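Local atomic coordinates of MYB3 (PDB entry 3ZQC), a protein that probably acts as a Myb-type transcription factor, its DNA-binding domain here bound to a promoter sequence. Residues D10-E15 and S30-R35; A51-A56 and P84-N89. One frame throughout, in Å; residues are numbered along the deposited sequence.

Contact 1. Residues D10-E15 and S30-R35; sequences DDLIRE and SFLPNR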
# COMPACT_ATOMS: atom_id res chain seq x y z
N ASP A 10 -15.15 7.13 6.12
CA ASP A 10 -13.79 7.60 6.38
C ASP A 10 -13.79 8.51 7.61
O ASP A 10 -12.82 8.58 8.36
CB ASP A 10 -13.24 8.37 5.18
CG ASP A 10 -12.86 7.46 4.00
OD1 ASP A 10 -12.96 6.23 4.16
OD2 ASP A 10 -12.46 7.99 2.93
N ASP A 11 -14.90 9.20 7.82
CA ASP A 11 -15.00 10.09 8.96
C ASP A 11 -15.13 9.37 10.30
O ASP A 11 -14.50 9.76 11.28
CB ASP A 11 -16.15 11.07 8.74
CG ASP A 11 -15.80 12.14 7.72
OD1 ASP A 11 -14.66 12.69 7.82
OD2 ASP A 11 -16.66 12.42 6.84
N LEU A 12 -15.95 8.32 10.34
CA LEU A 12 -16.10 7.58 11.59
C LEU A 12 -14.75 7.02 12.00
O LEU A 12 -14.39 7.08 13.18
CB LEU A 12 -17.12 6.45 11.44
CG LEU A 12 -18.59 6.91 11.33
CD1 LEU A 12 -18.77 8.22 12.12
CD2 LEU A 12 -18.98 7.12 9.87
N ILE A 13 -14.00 6.50 11.03
CA ILE A 13 -12.68 5.97 11.32
C ILE A 13 -11.84 7.07 11.97
O ILE A 13 -11.43 6.94 13.13
CB ILE A 13 -11.94 5.51 10.03
CG1 ILE A 13 -12.56 4.22 9.46
CG2 ILE A 13 -10.45 5.31 10.34
CD1 ILE A 13 -12.20 2.94 10.23
N ARG A 14 -11.58 8.14 11.21
CA ARG A 14 -10.77 9.27 11.70
C ARG A 14 -11.17 9.67 13.12
O ARG A 14 -10.34 10.11 13.91
CB ARG A 14 -10.89 10.48 10.75
CG ARG A 14 -10.39 10.23 9.33
CD ARG A 14 -10.18 11.55 8.58
NE ARG A 14 -9.98 11.39 7.13
CZ ARG A 14 -10.96 11.24 6.23
NH1 ARG A 14 -12.24 11.23 6.62
NH2 ARG A 14 -10.66 11.11 4.94
N GLU A 15 -12.46 9.53 13.42
CA GLU A 15 -12.95 9.86 14.75
C GLU A 15 -12.42 8.81 15.74
O GLU A 15 -11.70 9.14 16.69
CB GLU A 15 -14.49 9.82 14.76
CG GLU A 15 -15.16 10.10 16.14
CD GLU A 15 -15.01 11.56 16.61
OE1 GLU A 15 -15.38 12.46 15.81
OE2 GLU A 15 -14.55 11.79 17.76
N SER A 30 -18.46 0.06 17.54
CA SER A 30 -19.16 1.12 18.25
C SER A 30 -19.54 2.17 17.22
O SER A 30 -20.47 2.96 17.41
CB SER A 30 -18.24 1.73 19.30
OG SER A 30 -17.69 0.72 20.13
N PHE A 31 -18.79 2.20 16.14
CA PHE A 31 -19.05 3.10 15.03
C PHE A 31 -19.15 2.16 13.83
O PHE A 31 -18.67 1.02 13.89
CB PHE A 31 -17.90 4.07 14.82
CG PHE A 31 -17.60 4.91 16.02
CD1 PHE A 31 -17.10 4.33 17.18
CD2 PHE A 31 -17.80 6.29 15.98
CE1 PHE A 31 -16.80 5.11 18.30
CE2 PHE A 31 -17.50 7.07 17.09
CZ PHE A 31 -17.00 6.48 18.25
N LEU A 32 -19.79 2.61 12.76
CA LEU A 32 -19.89 1.79 11.55
C LEU A 32 -20.18 0.33 11.93
O LEU A 32 -19.31 -0.54 11.84
CB LEU A 32 -18.57 1.87 10.77
CG LEU A 32 -18.05 3.29 10.46
CD1 LEU A 32 -16.54 3.38 10.67
CD2 LEU A 32 -18.43 3.65 9.02
N PRO A 33 -21.41 0.07 12.38
CA PRO A 33 -21.83 -1.28 12.79
C PRO A 33 -21.85 -2.26 11.61
O PRO A 33 -21.92 -3.48 11.80
CB PRO A 33 -23.22 -1.04 13.37
CG PRO A 33 -23.73 0.12 12.52
CD PRO A 33 -22.53 1.03 12.47
N ASN A 34 -21.78 -1.72 10.41
CA ASN A 34 -21.83 -2.52 9.19
C ASN A 34 -20.45 -2.87 8.59
O ASN A 34 -20.36 -3.53 7.55
CB ASN A 34 -22.68 -1.80 8.12
CG ASN A 34 -24.01 -1.28 8.66
OD1 ASN A 34 -24.06 -0.23 9.33
ND2 ASN A 34 -25.09 -2.01 8.39
N ARG A 35 -19.38 -2.44 9.25
CA ARG A 35 -18.04 -2.71 8.72
C ARG A 35 -17.08 -3.40 9.69
O ARG A 35 -16.80 -2.88 10.77
CB ARG A 35 -17.44 -1.39 8.21
CG ARG A 35 -16.98 -1.39 6.73
CD ARG A 35 -18.12 -1.61 5.74
NE ARG A 35 -18.08 -0.75 4.56
CZ ARG A 35 -17.13 -0.76 3.62
NH1 ARG A 35 -16.11 -1.60 3.70
NH2 ARG A 35 -17.20 0.07 2.59
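Leu-12 and Leu-32 meet branch against branch, their side chains crossing at a slant. The methyl ends CD2 of Leu-12 and CD2 of Leu-32 are 3.6 Å apart, and the branch points follow, with CG of Leu-12 3.8 Å from CG of Leu-32. The other methyl of Leu-32, CD1, reaches in beside CB of Leu-12 and on to Ile-13, whose CG1 lies 4.2 Å from it. One leucine of the loop thus spans two consecutive residues of the helix.

Phe-31 extends the apolar patch in the direction of Glu-15. Chi1 of -58° sets CG of Phe-31 anti to its carbonyl carbon, and the ring beyond it lies toward the helix. Leu-12 CD1 comes to the edge of this ring, near its plane, while CB of Leu-12 faces CB of Phe-31 at 4.2 Å. Glu-15 presents its aliphatic part: CG, anti to the backbone N (chi1 178°), approaches CE2 of Phe-31 obliquely at 3.9 Å. The carboxylate beyond it is almost parallel to the ring, the two planes 6° apart.

No hydrogen bond joins 10-15 to 30-35, and the contact rests on apolar surface. The loop has its own bond, from Arg-35 N to Leu-32 O at 3.2 Å, closing a type I turn. The side chain of Arg-35, the last residue of the turn, forms a salt bridge with Glu-9. On the helix, Ile-13 also packs on Cys-40, Trp-44 and Leu-48 of helix 37-48, and Asp-10 forms a salt bridge to Arg-43. Such a setting, helix 7-20 packed against helix 37-48 and the loop leading into it, is characteristic of the helical Myb repeat, a helix-turn-helix relative.

Contact 2. Residues A51-A56 and P84-N89; sequences AVVKHA and PGRTDN
Arg-86 reaches His-55 by a bend near its base: chi2 of -77° turns CD aside, and the chain then runs out extended to the guanidinium. His-55 answers with chi1 of 69°, which sets CG between its backbone N and carbonyl carbon. The imidazole lies against the guanidinium, the two flat groups stacked with centres 4.5 Å apart and planes 28° from parallel. NH2 of Arg-86 sits over one face of the ring, displaced toward the rim, and 3.7 Å from CE1 of His-55.

The same NH2 is drawn to two consecutive carbonyls, with weak hydrogen bonds to His-55 O at 2.9 Å and to Ala-56 O at 2.8 Å; the latter oxygen lies at the guanidinium edge, near its plane. Glu-61 provides a salt bridge to this nitrogen, and Trp-57 a cation-pi partner. Nearer the backbone, Val-53 N donates to Gly-85 O at 2.9 Å, an oxygen that also receives a CA-H...O contact from Val-52 CA at 3.4 Å. Gly-85 CA rests 3.3 Å from Ala-51 O.

A buried cation is therefore met by a carboxylate, two carbonyl dipoles and aromatic faces, surroundings that would stabilise its charge, while its nearness may disfavour a second proton on His-55.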
# COMPACT_ATOMS: atom_id res chain seq x y z
N ALA A 51 0.57 9.30 7.05
CA ALA A 51 1.77 8.81 6.37
C ALA A 51 1.63 8.25 4.97
O ALA A 51 2.62 8.20 4.25
CB ALA A 51 2.47 7.79 7.25
N VAL A 52 0.45 7.80 4.57
CA VAL A 52 0.31 7.27 3.22
C VAL A 52 0.69 8.38 2.24
O VAL A 52 0.30 9.54 2.43
CB VAL A 52 -1.12 6.81 2.90
CG1 VAL A 52 -1.56 5.79 3.94
CG2 VAL A 52 -2.07 7.99 2.87
N VAL A 53 1.46 8.05 1.22
CA VAL A 53 1.89 9.06 0.26
C VAL A 53 0.96 9.07 -0.95
O VAL A 53 0.41 8.03 -1.33
CB VAL A 53 3.36 8.82 -0.16
CG1 VAL A 53 3.43 7.86 -1.31
CG2 VAL A 53 4.02 10.15 -0.48
N LYS A 54 0.78 10.25 -1.55
CA LYS A 54 -0.15 10.39 -2.68
C LYS A 54 0.43 10.71 -4.05
O LYS A 54 -0.28 10.57 -5.05
CB LYS A 54 -1.21 11.45 -2.35
CG LYS A 54 -0.71 12.89 -2.40
CD LYS A 54 -1.28 13.66 -3.61
CE LYS A 54 -0.19 14.46 -4.34
NZ LYS A 54 0.63 15.34 -3.43
N HIS A 55 1.69 11.13 -4.11
CA HIS A 55 2.29 11.46 -5.40
C HIS A 55 2.50 10.22 -6.26
O HIS A 55 2.63 9.11 -5.75
CB HIS A 55 3.62 12.15 -5.21
CG HIS A 55 4.67 11.26 -4.65
ND1 HIS A 55 4.47 10.48 -3.53
CD2 HIS A 55 5.95 11.04 -5.04
CE1 HIS A 55 5.59 9.83 -3.25
NE2 HIS A 55 6.50 10.15 -4.15
N ALA A 56 2.56 10.43 -7.57
CA ALA A 56 2.75 9.33 -8.50
C ALA A 56 4.03 8.56 -8.21
O ALA A 56 4.81 8.93 -7.33
CB ALA A 56 2.76 9.85 -9.93
N PRO A 84 9.59 4.84 2.30
CA PRO A 84 8.82 5.66 3.23
C PRO A 84 7.46 6.09 2.70
O PRO A 84 7.35 6.57 1.57
CB PRO A 84 9.74 6.86 3.44
CG PRO A 84 10.33 7.03 2.08
CD PRO A 84 10.71 5.61 1.73
N GLY A 85 6.43 5.89 3.51
CA GLY A 85 5.10 6.31 3.10
C GLY A 85 4.30 5.47 2.12
O GLY A 85 3.12 5.76 1.92
N ARG A 86 4.90 4.46 1.49
CA ARG A 86 4.15 3.62 0.57
C ARG A 86 3.80 2.32 1.29
O ARG A 86 4.69 1.62 1.76
CB ARG A 86 4.97 3.30 -0.67
CG ARG A 86 5.36 4.51 -1.47
CD ARG A 86 4.21 5.04 -2.30
NE ARG A 86 4.72 5.83 -3.42
CZ ARG A 86 3.98 6.29 -4.42
NH1 ARG A 86 2.68 6.04 -4.44
NH2 ARG A 86 4.53 6.99 -5.40
N THR A 87 2.52 2.01 1.38
CA THR A 87 2.11 0.80 2.08
C THR A 87 2.56 -0.48 1.37
O THR A 87 3.21 -0.41 0.33
CB THR A 87 0.59 0.79 2.28
OG1 THR A 87 0.27 -0.11 3.36
CG2 THR A 87 -0.13 0.35 1.01
N ASP A 88 2.23 -1.64 1.92
CA ASP A 88 2.65 -2.91 1.33
C ASP A 88 1.73 -3.34 0.20
O ASP A 88 2.12 -4.07 -0.70
CB ASP A 88 2.71 -4.00 2.42
CG ASP A 88 1.35 -4.60 2.74
OD1 ASP A 88 0.59 -3.96 3.50
OD2 ASP A 88 1.05 -5.71 2.23
N ASN A 89 0.50 -2.88 0.26
CA ASN A 89 -0.45 -3.23 -0.77
C ASN A 89 -0.16 -2.34 -1.97
O ASN A 89 -0.24 -2.75 -3.13
CB ASN A 89 -1.87 -3.03 -0.23
CG ASN A 89 -2.94 -3.40 -1.22
OD1 ASN A 89 -3.51 -2.53 -1.87
ND2 ASN A 89 -3.20 -4.69 -1.37

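How the contacts relate
Contact 1 is complete by residue 35, well before contact 2 begins at residue 51. Their centres are 23 Å apart, and their nearest atoms about 9 Å. They belong to two successive Myb-like repeats, with helix 37-48 between them along the chain: Asp-10 of contact 1 touches its Leu-48, and Thr-87 and Asn-89 of contact 2 touch its Asn-46. Contact 1 joins helix 7-20 to the loop preceding helix 37-48; contact 2 joins the loop following that helix to the entry of helix 88-99. Both lie close to the bound DNA, where Asn-89 packs on an adenine base, consistent with two Myb-like units placed side by side for DNA binding.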